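PDB 3AK2: superoxide dismutase [Mn/Fe] from Aeropyrum pernix, which catalyses the dismutation of superoxide to oxygen and hydrogen peroxide, being cambialistic, that is, able to work with either manganese or iron. Local coordinates for residues 69-74 / 147-152; 77-82 / 128-133; 162-167 / 181-186. All blocks are in the same frame, centred on the assembly; numbering follows the deposited sequence.

Contact 1: residues 69-74 / 147-152. With EDO (1,2-ethanediol), chain F.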
loop_
_atom_site.group_PDB
_atom_site.type_symbol
_atom_site.label_atom_id
_atom_site.label_comp_id
_atom_site.label_asym_id
_atom_site.label_seq_id
_atom_site.Cartn_x
_atom_site.Cartn_y
_atom_site.Cartn_z
ATOM N N PHE A 69 -11.532 7.353 6.332
ATOM C CA PHE A 69 -12.459 6.477 7.033
ATOM C C PHE A 69 -11.869 5.079 7.206
ATOM O O PHE A 69 -11.897 4.528 8.301
ATOM C CB PHE A 69 -13.820 6.389 6.333
ATOM C CG PHE A 69 -14.725 5.359 6.945
ATOM C CD1 PHE A 69 -14.895 4.115 6.344
ATOM C CD2 PHE A 69 -15.367 5.614 8.155
ATOM C CE1 PHE A 69 -15.712 3.152 6.933
ATOM C CE2 PHE A 69 -16.179 4.647 8.745
ATOM C CZ PHE A 69 -16.347 3.423 8.124
ATOM N N SER A 70 -11.326 4.518 6.132
ATOM C CA SER A 70 -10.748 3.186 6.178
ATOM C C SER A 70 -9.699 3.069 7.277
ATOM O O SER A 70 -9.770 2.178 8.122
ATOM C CB SER A 70 -10.122 2.846 4.828
ATOM O OG SER A 70 -9.310 1.689 4.928
ATOM N N PHE A 71 -8.721 3.972 7.269
ATOM C CA PHE A 71 -7.631 3.887 8.233
ATOM C C PHE A 71 -8.120 4.023 9.669
ATOM O O PHE A 71 -7.735 3.239 10.545
ATOM C CB PHE A 71 -6.584 4.957 7.936
ATOM C CG PHE A 71 -5.490 5.042 8.966
ATOM C CD1 PHE A 71 -4.417 4.155 8.939
ATOM C CD2 PHE A 71 -5.534 6.007 9.963
ATOM C CE1 PHE A 71 -3.403 4.240 9.898
ATOM C CE2 PHE A 71 -4.525 6.097 10.925
ATOM C CZ PHE A 71 -3.465 5.210 10.890
ATOM N N ASN A 72 -8.960 5.022 9.913
ATOM C CA ASN A 72 -9.367 5.321 11.275
ATOM C C ASN A 72 -10.407 4.355 11.814
ATOM O O ASN A 72 -10.319 3.937 12.976
ATOM C CB ASN A 72 -9.811 6.772 11.393
ATOM C CG ASN A 72 -8.652 7.728 11.278
ATOM O OD1 ASN A 72 -7.850 7.862 12.201
ATOM N ND2 ASN A 72 -8.546 8.392 10.129
ATOM N N TYR A 73 -11.367 3.967 10.978
ATOM C CA TYR A 73 -12.295 2.917 11.370
ATOM C C TYR A 73 -11.528 1.636 11.704
ATOM O O TYR A 73 -11.759 1.009 12.743
ATOM C CB TYR A 73 -13.336 2.633 10.286
ATOM C CG TYR A 73 -14.237 1.476 10.662
ATOM C CD1 TYR A 73 -15.426 1.687 11.359
ATOM C CD2 TYR A 73 -13.876 0.165 10.354
ATOM C CE1 TYR A 73 -16.245 0.613 11.722
ATOM C CE2 TYR A 73 -14.676 -0.906 10.721
ATOM C CZ TYR A 73 -15.856 -0.681 11.401
ATOM O OH TYR A 73 -16.644 -1.771 11.738
ATOM N N ALA A 74 -10.608 1.253 10.826
ATOM C CA ALA A 74 -9.796 0.075 11.072
ATOM C C ALA A 74 -9.022 0.201 12.388
ATOM O O ALA A 74 -8.976 -0.742 13.174
ATOM C CB ALA A 74 -8.862 -0.173 9.918
ATOM N N VAL A 147 -1.472 -7.581 9.135
ATOM C CA VAL A 147 -2.070 -6.355 8.627
ATOM C C VAL A 147 -1.033 -5.244 8.783
ATOM O O VAL A 147 -0.414 -5.122 9.843
ATOM C CB VAL A 147 -3.379 -6.012 9.381
ATOM C CG1 VAL A 147 -3.908 -4.640 8.981
ATOM C CG2 VAL A 147 -4.439 -7.089 9.146
ATOM N N GLU A 148 -0.821 -4.464 7.725
ATOM C CA GLU A 148 0.049 -3.286 7.785
ATOM C C GLU A 148 -0.811 -2.048 8.027
ATOM O O GLU A 148 -1.976 -2.012 7.620
ATOM C CB GLU A 148 0.886 -3.161 6.508
ATOM C CG GLU A 148 1.978 -4.227 6.422
ATOM C CD GLU A 148 2.833 -4.148 5.168
ATOM O OE1 GLU A 148 3.444 -5.181 4.824
ATOM O OE2 GLU A 148 2.900 -3.069 4.527
ATOM N N LYS A 149 -0.249 -1.036 8.689
ATOM C CA LYS A 149 -1.058 0.053 9.246
ATOM C C LYS A 149 -2.235 -0.583 9.989
ATOM O O LYS A 149 -2.015 -1.452 10.828
ATOM C CB LYS A 149 -1.507 1.056 8.170
ATOM C CG LYS A 149 -0.351 1.842 7.536
ATOM C CD LYS A 149 -0.801 3.144 6.861
ATOM C CE LYS A 149 -1.651 2.920 5.630
ATOM N NZ LYS A 149 -1.871 4.241 4.980
ATOM N N HIS A 150 -3.464 -0.174 9.675
ATOM C CA HIS A 150 -4.657 -0.847 10.194
ATOM C C HIS A 150 -5.474 -1.494 9.101
ATOM O O HIS A 150 -6.402 -2.255 9.383
ATOM C CB HIS A 150 -5.551 0.149 10.915
ATOM C CG HIS A 150 -4.882 0.818 12.059
ATOM N ND1 HIS A 150 -4.875 2.184 12.237
ATOM C CD2 HIS A 150 -4.179 0.296 13.088
ATOM C CE1 HIS A 150 -4.194 2.473 13.333
ATOM N NE2 HIS A 150 -3.762 1.345 13.865
ATOM N N ASN A 151 -5.125 -1.192 7.853
ATOM C CA ASN A 151 -6.053 -1.341 6.734
ATOM C C ASN A 151 -5.329 -1.697 5.449
ATOM O O ASN A 151 -5.755 -1.309 4.369
ATOM C CB ASN A 151 -6.841 -0.038 6.539
ATOM C CG ASN A 151 -5.946 1.139 6.174
ATOM O OD1 ASN A 151 -4.764 1.184 6.537
ATOM N ND2 ASN A 151 -6.510 2.102 5.464
ATOM N N VAL A 152 -4.216 -2.413 5.571
ATOM C CA VAL A 152 -3.475 -2.901 4.417
ATOM C C VAL A 152 -3.210 -4.379 4.676
ATOM O O VAL A 152 -2.739 -4.754 5.753
ATOM C CB VAL A 152 -2.153 -2.117 4.204
ATOM C CG1 VAL A 152 -1.366 -2.664 3.007
ATOM C CG2 VAL A 152 -2.431 -0.616 4.022
HETATM C C1 EDO F . 2.139 1.624 4.049
HETATM O O1 EDO F . 1.752 2.661 4.955
HETATM C C2 EDO F . 1.574 0.296 4.534
HETATM O O2 EDO F . 2.575 -0.378 5.302
#
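Asn-151 carries CG between its backbone N and carbonyl carbon (chi1 63°), and Ser-70 holds OG anti to its own N (chi1 167°); from that CG the amide nitrogen ND2 reaches the hydroxyl. The setting is a classic beta bulge at the end of strand 141-148, where Asn-151 and Val-152 both lie opposite Glu-148, packed against helix 62-82 of the alpha-hairpin domain. Asn-151 ND2 donates to Ser-70 OG over 2.9 Å in a nearly straight bond, with the oxygen lying in the amide plane. Ser-70 OG is also hydrogen-bonded to Leu-153 O of the second subunit, which places this corner at a subunit interface. An alanine in place of Asn-151 would probably deprive Ser-70 OG of its donor from this chain and open a gap beside the Phe-71 ring, whose edge the amide oxygen borders.

Phe-71 brings its ring up to His-150, and the two meet obliquely, the planes inclined at 38°. His-150 ND1 sits over the rim of one Phe-71 face, 3.4 Å from CE1, and makes a weak hydrogen bond to Phe-71 O. It is on Trp-167 that the imidazole stacks, and the nearest atom of its side chain is about 5 Å from the manganese. Lys-149 lays CB at the Phe-71 edge, while its ammonium pairs with Glu-126 of the third subunit. One turn along the helix from Ser-70, Ala-74 presses CB against His-150, 3.3 Å from its backbone O and 3.5 Å from its CB.

Contact 2: residues 77-82 / 128-133. With MN (manganese (II) ion), chain E.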
loop_
_atom_site.group_PDB
_atom_site.type_symbol
_atom_site.label_atom_id
_atom_site.label_comp_id
_atom_site.label_asym_id
_atom_site.label_seq_id
_atom_site.Cartn_x
_atom_site.Cartn_y
_atom_site.Cartn_z
ATOM N N ILE A 77 -11.623 -0.376 15.288
ATOM C CA ILE A 77 -12.049 -1.750 15.538
ATOM C C ILE A 77 -10.901 -2.658 15.994
ATOM O O ILE A 77 -11.089 -3.493 16.875
ATOM C CB ILE A 77 -12.842 -2.345 14.359
ATOM C CG1 ILE A 77 -13.623 -3.573 14.841
ATOM C CG2 ILE A 77 -11.939 -2.622 13.146
ATOM C CD1 ILE A 77 -14.610 -4.102 13.840
ATOM N N MET A 78 -9.710 -2.476 15.426
ATOM C CA MET A 78 -8.570 -3.304 15.815
ATOM C C MET A 78 -8.199 -3.094 17.281
ATOM O O MET A 78 -7.952 -4.064 17.997
ATOM C CB MET A 78 -7.357 -3.085 14.900
ATOM C CG MET A 78 -7.583 -3.462 13.433
ATOM S SD MET A 78 -7.886 -5.223 13.150
ATOM C CE MET A 78 -6.230 -5.892 13.381
ATOM N N HIS A 79 -8.183 -1.844 17.745
ATOM C CA HIS A 79 -7.899 -1.592 19.167
ATOM C C HIS A 79 -9.030 -2.076 20.069
ATOM O O HIS A 79 -8.784 -2.551 21.176
ATOM C CB HIS A 79 -7.574 -0.118 19.426
ATOM C CG HIS A 79 -6.247 0.305 18.879
ATOM N ND1 HIS A 79 -6.067 0.642 17.554
ATOM C CD2 HIS A 79 -5.032 0.427 19.466
ATOM C CE1 HIS A 79 -4.799 0.953 17.350
ATOM N NE2 HIS A 79 -4.149 0.832 18.493
ATOM N N THR A 80 -10.264 -1.965 19.588
ATOM C CA THR A 80 -11.434 -2.448 20.321
ATOM C C THR A 80 -11.344 -3.951 20.598
ATOM O O THR A 80 -11.775 -4.410 21.657
ATOM C CB THR A 80 -12.730 -2.088 19.562
ATOM O OG1 THR A 80 -12.886 -0.664 19.553
ATOM C CG2 THR A 80 -13.967 -2.728 20.194
ATOM N N ILE A 81 -10.771 -4.705 19.665
ATOM C CA ILE A 81 -10.538 -6.137 19.865
ATOM C C ILE A 81 -9.290 -6.365 20.733
ATOM O O ILE A 81 -9.287 -7.225 21.620
ATOM C CB ILE A 81 -10.416 -6.875 18.511
ATOM C CG1 ILE A 81 -11.707 -6.706 17.699
ATOM C CG2 ILE A 81 -10.082 -8.352 18.725
ATOM C CD1 ILE A 81 -11.600 -7.161 16.254
ATOM N N PHE A 82 -8.248 -5.570 20.489
ATOM C CA PHE A 82 -6.961 -5.689 21.184
ATOM C C PHE A 82 -7.072 -5.647 22.715
ATOM O O PHE A 82 -6.482 -6.487 23.401
ATOM C CB PHE A 82 -6.013 -4.596 20.673
ATOM C CG PHE A 82 -4.610 -4.662 21.228
ATOM C CD1 PHE A 82 -3.829 -5.800 21.077
ATOM C CD2 PHE A 82 -4.058 -3.550 21.865
ATOM C CE1 PHE A 82 -2.522 -5.842 21.582
ATOM C CE2 PHE A 82 -2.756 -3.577 22.362
ATOM C CZ PHE A 82 -1.988 -4.725 22.224
ATOM N N VAL A 128 4.656 -0.691 10.597
ATOM C CA VAL A 128 3.733 -0.885 11.701
ATOM C C VAL A 128 2.535 -1.716 11.246
ATOM O O VAL A 128 2.202 -1.743 10.058
ATOM C CB VAL A 128 3.294 0.451 12.314
ATOM C CG1 VAL A 128 4.495 1.162 12.935
ATOM C CG2 VAL A 128 2.619 1.341 11.277
ATOM N N GLY A 129 1.910 -2.417 12.183
ATOM C CA GLY A 129 0.756 -3.238 11.860
ATOM C C GLY A 129 0.371 -4.189 12.967
ATOM O O GLY A 129 0.577 -3.897 14.151
ATOM N N TRP A 130 -0.184 -5.331 12.568
ATOM C CA TRP A 130 -0.817 -6.276 13.481
ATOM C C TRP A 130 -0.523 -7.700 13.069
ATOM O O TRP A 130 -0.437 -8.002 11.883
ATOM C CB TRP A 130 -2.342 -6.103 13.446
ATOM C CG TRP A 130 -2.804 -4.731 13.771
ATOM C CD1 TRP A 130 -2.831 -3.654 12.933
ATOM C CD2 TRP A 130 -3.329 -4.278 15.026
ATOM N NE1 TRP A 130 -3.319 -2.555 13.593
ATOM C CE2 TRP A 130 -3.635 -2.908 14.879
ATOM C CE3 TRP A 130 -3.563 -4.897 16.264
ATOM C CZ2 TRP A 130 -4.161 -2.144 15.920
ATOM C CZ3 TRP A 130 -4.093 -4.137 17.295
ATOM C CH2 TRP A 130 -4.378 -2.774 17.119
ATOM N N GLY A 131 -0.388 -8.576 14.063
ATOM C CA GLY A 131 -0.510 -10.016 13.845
ATOM C C GLY A 131 -1.944 -10.409 14.145
ATOM O O GLY A 131 -2.510 -9.970 15.145
ATOM N N VAL A 132 -2.542 -11.218 13.271
ATOM C CA VAL A 132 -3.970 -11.518 13.365
ATOM C C VAL A 132 -4.267 -13.009 13.257
ATOM O O VAL A 132 -3.830 -13.671 12.316
ATOM C CB VAL A 132 -4.780 -10.750 12.275
ATOM C CG1 VAL A 132 -6.269 -11.104 12.335
ATOM C CG2 VAL A 132 -4.581 -9.235 12.403
ATOM N N LEU A 133 -5.002 -13.521 14.242
ATOM C CA LEU A 133 -5.638 -14.824 14.136
ATOM C C LEU A 133 -7.106 -14.579 13.819
ATOM O O LEU A 133 -7.812 -13.913 14.584
ATOM C CB LEU A 133 -5.501 -15.612 15.445
ATOM C CG LEU A 133 -6.225 -16.963 15.510
ATOM C CD1 LEU A 133 -5.616 -17.955 14.537
ATOM C CD2 LEU A 133 -6.194 -17.523 16.925
HETATM MN MN MN E . -1.942 0.800 18.522
HETATM O O HOH W 1 -1.829 0.488 16.428
#
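Met-78 lays its CB over one face of the Trp-130 indole, 3.7 Å from the centroid of the six-membered ring, in a CH-pi contact. Bends at chi2 and chi3 fold the thioether back over the same ring system: SD lies 5.0 Å from the centroid of the five-membered ring, a Met-aromatic contact, and CE reaches to 3.6 Å from Trp-130 CG. The methyl also touches Val-132 CG2, two residues further along the strand.

The far rim of the indole points its edge at two other rings. Trp-130 CH2 stands over the centre of the His-79 imidazole, and the planes meet at 84° in an edge-to-face pair. Phe-82 receives the neighbouring CZ3 corner on its ring face in a second such pair, its CB 3.9 Å from Trp-130 CZ3. Helix 62-82 thus closes on strand 129-136 mainly through one tryptophan, joining the alpha-hairpin and C-terminal domains of the Fe/Mn superoxide dismutase fold beside the metal.

His-79 NE2 binds the manganese at 2.2 Å; His-31, Asp-165, His-169 and a water complete the site. On the other side of the imidazole, ND1 is hydrogen-bonded to Gly-75 O, which fixes the ring's rotation together with the indole against its face. The contact itself is apolar and aromatic, so Trp-130 probably acts as a second-shell wall that helps position this ligand by packing while the metal and Gly-75 engage its two nitrogens.

Contact 3: residues 162-167 / 181-186. With MN (manganese (II) ion), chain E.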
loop_
_atom_site.group_PDB
_atom_site.type_symbol
_atom_site.label_atom_id
_atom_site.label_comp_id
_atom_site.label_asym_id
_atom_site.label_seq_id
_atom_site.Cartn_x
_atom_site.Cartn_y
_atom_site.Cartn_z
ATOM N N LEU A 162 -8.144 -12.828 17.634
ATOM C CA LEU A 162 -6.996 -12.490 18.464
ATOM C C LEU A 162 -6.028 -11.649 17.646
ATOM O O LEU A 162 -5.605 -12.055 16.566
ATOM C CB LEU A 162 -6.300 -13.751 18.989
ATOM C CG LEU A 162 -5.013 -13.521 19.792
ATOM C CD1 LEU A 162 -5.253 -12.698 21.058
ATOM C CD2 LEU A 162 -4.368 -14.846 20.147
ATOM N N VAL A 163 -5.680 -10.479 18.172
ATOM C CA VAL A 163 -4.785 -9.562 17.472
ATOM C C VAL A 163 -3.675 -9.090 18.401
ATOM O O VAL A 163 -3.887 -8.948 19.611
ATOM C CB VAL A 163 -5.537 -8.325 16.863
ATOM C CG1 VAL A 163 -6.673 -8.766 15.938
ATOM C CG2 VAL A 163 -6.063 -7.392 17.948
ATOM N N ILE A 164 -2.492 -8.874 17.836
ATOM C CA ILE A 164 -1.405 -8.222 18.558
ATOM C C ILE A 164 -0.979 -6.978 17.787
ATOM O O ILE A 164 -0.704 -7.036 16.589
ATOM C CB ILE A 164 -0.192 -9.156 18.838
ATOM C CG1 ILE A 164 0.866 -8.412 19.671
ATOM C CG2 ILE A 164 0.393 -9.703 17.542
ATOM C CD1 ILE A 164 2.128 -9.211 20.001
ATOM N N ASP A 165 -0.940 -5.857 18.491
ATOM C CA ASP A 165 -0.514 -4.591 17.924
ATOM C C ASP A 165 1.007 -4.546 17.927
ATOM O O ASP A 165 1.627 -4.639 18.996
ATOM C CB ASP A 165 -1.074 -3.461 18.782
ATOM C CG ASP A 165 -0.909 -2.092 18.157
ATOM O OD1 ASP A 165 -0.323 -1.960 17.057
ATOM O OD2 ASP A 165 -1.394 -1.140 18.787
ATOM N N VAL A 166 1.610 -4.435 16.745
ATOM C CA VAL A 166 3.056 -4.237 16.643
ATOM C C VAL A 166 3.435 -2.888 16.028
ATOM O O VAL A 166 4.543 -2.719 15.513
ATOM C CB VAL A 166 3.795 -5.418 15.953
ATOM C CG1 VAL A 166 3.750 -6.666 16.831
ATOM C CG2 VAL A 166 3.223 -5.704 14.573
ATOM N N TRP A 167 2.523 -1.921 16.098
ATOM C CA TRP A 167 2.931 -0.537 15.896
ATOM C C TRP A 167 3.993 -0.225 16.939
ATOM O O TRP A 167 3.959 -0.769 18.045
ATOM C CB TRP A 167 1.763 0.417 16.079
ATOM C CG TRP A 167 0.835 0.497 14.906
ATOM C CD1 TRP A 167 0.101 -0.522 14.361
ATOM C CD2 TRP A 167 0.520 1.669 14.152
ATOM N NE1 TRP A 167 -0.643 -0.054 13.307
ATOM C CE2 TRP A 167 -0.413 1.289 13.162
ATOM C CE3 TRP A 167 0.935 3.006 14.215
ATOM C CZ2 TRP A 167 -0.933 2.199 12.234
ATOM C CZ3 TRP A 167 0.418 3.910 13.299
ATOM C CH2 TRP A 167 -0.508 3.501 12.321
ATOM N N SER A 181 11.131 -9.254 21.780
ATOM C CA SER A 181 10.923 -9.435 23.216
ATOM C C SER A 181 9.506 -9.033 23.623
ATOM O O SER A 181 8.885 -9.700 24.446
ATOM C CB SER A 181 11.954 -8.644 24.018
ATOM O OG SER A 181 11.742 -8.800 25.407
ATOM N N TYR A 182 8.991 -7.957 23.030
ATOM C CA TYR A 182 7.610 -7.547 23.272
ATOM C C TYR A 182 6.616 -8.649 22.921
ATOM O O TYR A 182 5.741 -8.974 23.725
ATOM C CB TYR A 182 7.284 -6.265 22.505
ATOM C CG TYR A 182 5.808 -5.987 22.312
ATOM C CD1 TYR A 182 4.979 -5.697 23.397
ATOM C CD2 TYR A 182 5.248 -5.986 21.036
ATOM C CE1 TYR A 182 3.624 -5.431 23.216
ATOM C CE2 TYR A 182 3.895 -5.716 20.841
ATOM C CZ TYR A 182 3.091 -5.433 21.935
ATOM O OH TYR A 182 1.750 -5.157 21.766
ATOM N N VAL A 183 6.760 -9.220 21.724
ATOM C CA VAL A 183 5.852 -10.265 21.248
ATOM C C VAL A 183 5.904 -11.491 22.159
ATOM O O VAL A 183 4.866 -12.056 22.509
ATOM C CB VAL A 183 6.162 -10.654 19.781
ATOM C CG1 VAL A 183 5.366 -11.883 19.346
ATOM C CG2 VAL A 183 5.895 -9.474 18.845
ATOM N N GLU A 184 7.114 -11.887 22.551
ATOM C CA GLU A 184 7.289 -13.022 23.454
ATOM C C GLU A 184 6.596 -12.788 24.798
ATOM O O GLU A 184 5.934 -13.681 25.333
ATOM C CB GLU A 184 8.777 -13.330 23.656
ATOM C CG GLU A 184 9.468 -13.931 22.429
ATOM C CD GLU A 184 8.888 -15.276 22.011
ATOM O OE1 GLU A 184 8.526 -16.083 22.897
ATOM O OE2 GLU A 184 8.804 -15.531 20.792
ATOM N N ASN A 185 6.741 -11.576 25.324
ATOM C CA ASN A 185 6.131 -11.209 26.599
ATOM C C ASN A 185 4.611 -11.068 26.543
ATOM O O ASN A 185 3.918 -11.359 27.519
ATOM C CB ASN A 185 6.770 -9.933 27.145
ATOM C CG ASN A 185 8.023 -10.214 27.943
ATOM O OD1 ASN A 185 7.951 -10.659 29.086
ATOM N ND2 ASN A 185 9.180 -9.949 27.347
ATOM N N TRP A 186 4.100 -10.641 25.393
ATOM C CA TRP A 186 2.665 -10.429 25.199
ATOM C C TRP A 186 1.830 -11.687 25.457
ATOM O O TRP A 186 0.700 -11.599 25.939
ATOM C CB TRP A 186 2.417 -9.869 23.794
ATOM C CG TRP A 186 0.985 -9.827 23.343
ATOM C CD1 TRP A 186 0.072 -8.842 23.591
ATOM C CD2 TRP A 186 0.320 -10.801 22.533
ATOM N NE1 TRP A 186 -1.126 -9.149 22.990
ATOM C CE2 TRP A 186 -1.002 -10.346 22.334
ATOM C CE3 TRP A 186 0.714 -12.016 21.956
ATOM C CZ2 TRP A 186 -1.935 -11.065 21.581
ATOM C CZ3 TRP A 186 -0.212 -12.729 21.208
ATOM C CH2 TRP A 186 -1.522 -12.248 21.025
HETATM MN MN MN E . -1.942 0.800 18.522
HETATM O O HOH W 2 -4.072 -8.641 22.417
HETATM O O HOH W 1 -1.829 0.488 16.428
#
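The manganese site takes its carboxylate from strand 159-165, and the chain beyond it passes through the short helix 172-175 before helix 179-186 packs back on the strand. Asp-165 OD2 binds the metal at 2.0 Å. The other oxygen, OD1, accepts from Trp-167 N in an Asx turn, met from above the carboxylate plane, and takes a weak bond from the metal-bound water. One good bond and one weak one thus hold the oxygen that does not ligate the metal.

Tyr-182 reaches the same residue through its backbone: OH donates to Asp-165 O over 2.8 Å, in the carbonyl plane. The ring edge lies beside Val-166 CG1, and Phe-82 of helix 62-82 packs on this tyrosine too. Segments 163-165 and 181-186 run at 142° to each other, both within the C-terminal alpha/beta domain of the Fe/Mn superoxide dismutases, and the helix rests on one side of the three-stranded antiparallel sheet.

Ile-164 fills the space between them. With CG1 anti to the backbone N (chi1 -177°), it sets that carbon 3.7 Å above the centre of the Trp-186 five-membered ring, a CH-pi contact. CD1 continues over the same face to 3.5 Å from Trp-186 CD2 and also touches Val-183 CG2. Leu-162 and Trp-186 meet tip to tip, CD1 of the leucine lying 3.7 Å from CZ2 at the indole edge. A water bridges two polar atoms of the contact: it accepts from Trp-186 NE1 and donates to Val-163 O, 2.8 Å away.

In the fold
From the N terminus the chain passes through helix 25-54 and enters helix 62-82, which supplies the first segment of both contact 1 and contact 2. Contact 2 closes first, after an excursion that is about half helix, when strand 129-136 arrives; contact 1 closes the wider loop around it as strand 141-148 ends. Contact 3 follows in series, a short loop between strand 159-165 and helix 179-186. Strand 129-136 lies between the other two in the sheet, so each contact reaches a different strand of one sheet. The first two tie the alpha-hairpin to the C-terminal domain, the third binds the latter internally, and contacts 2 and 3 converge on the manganese and its water.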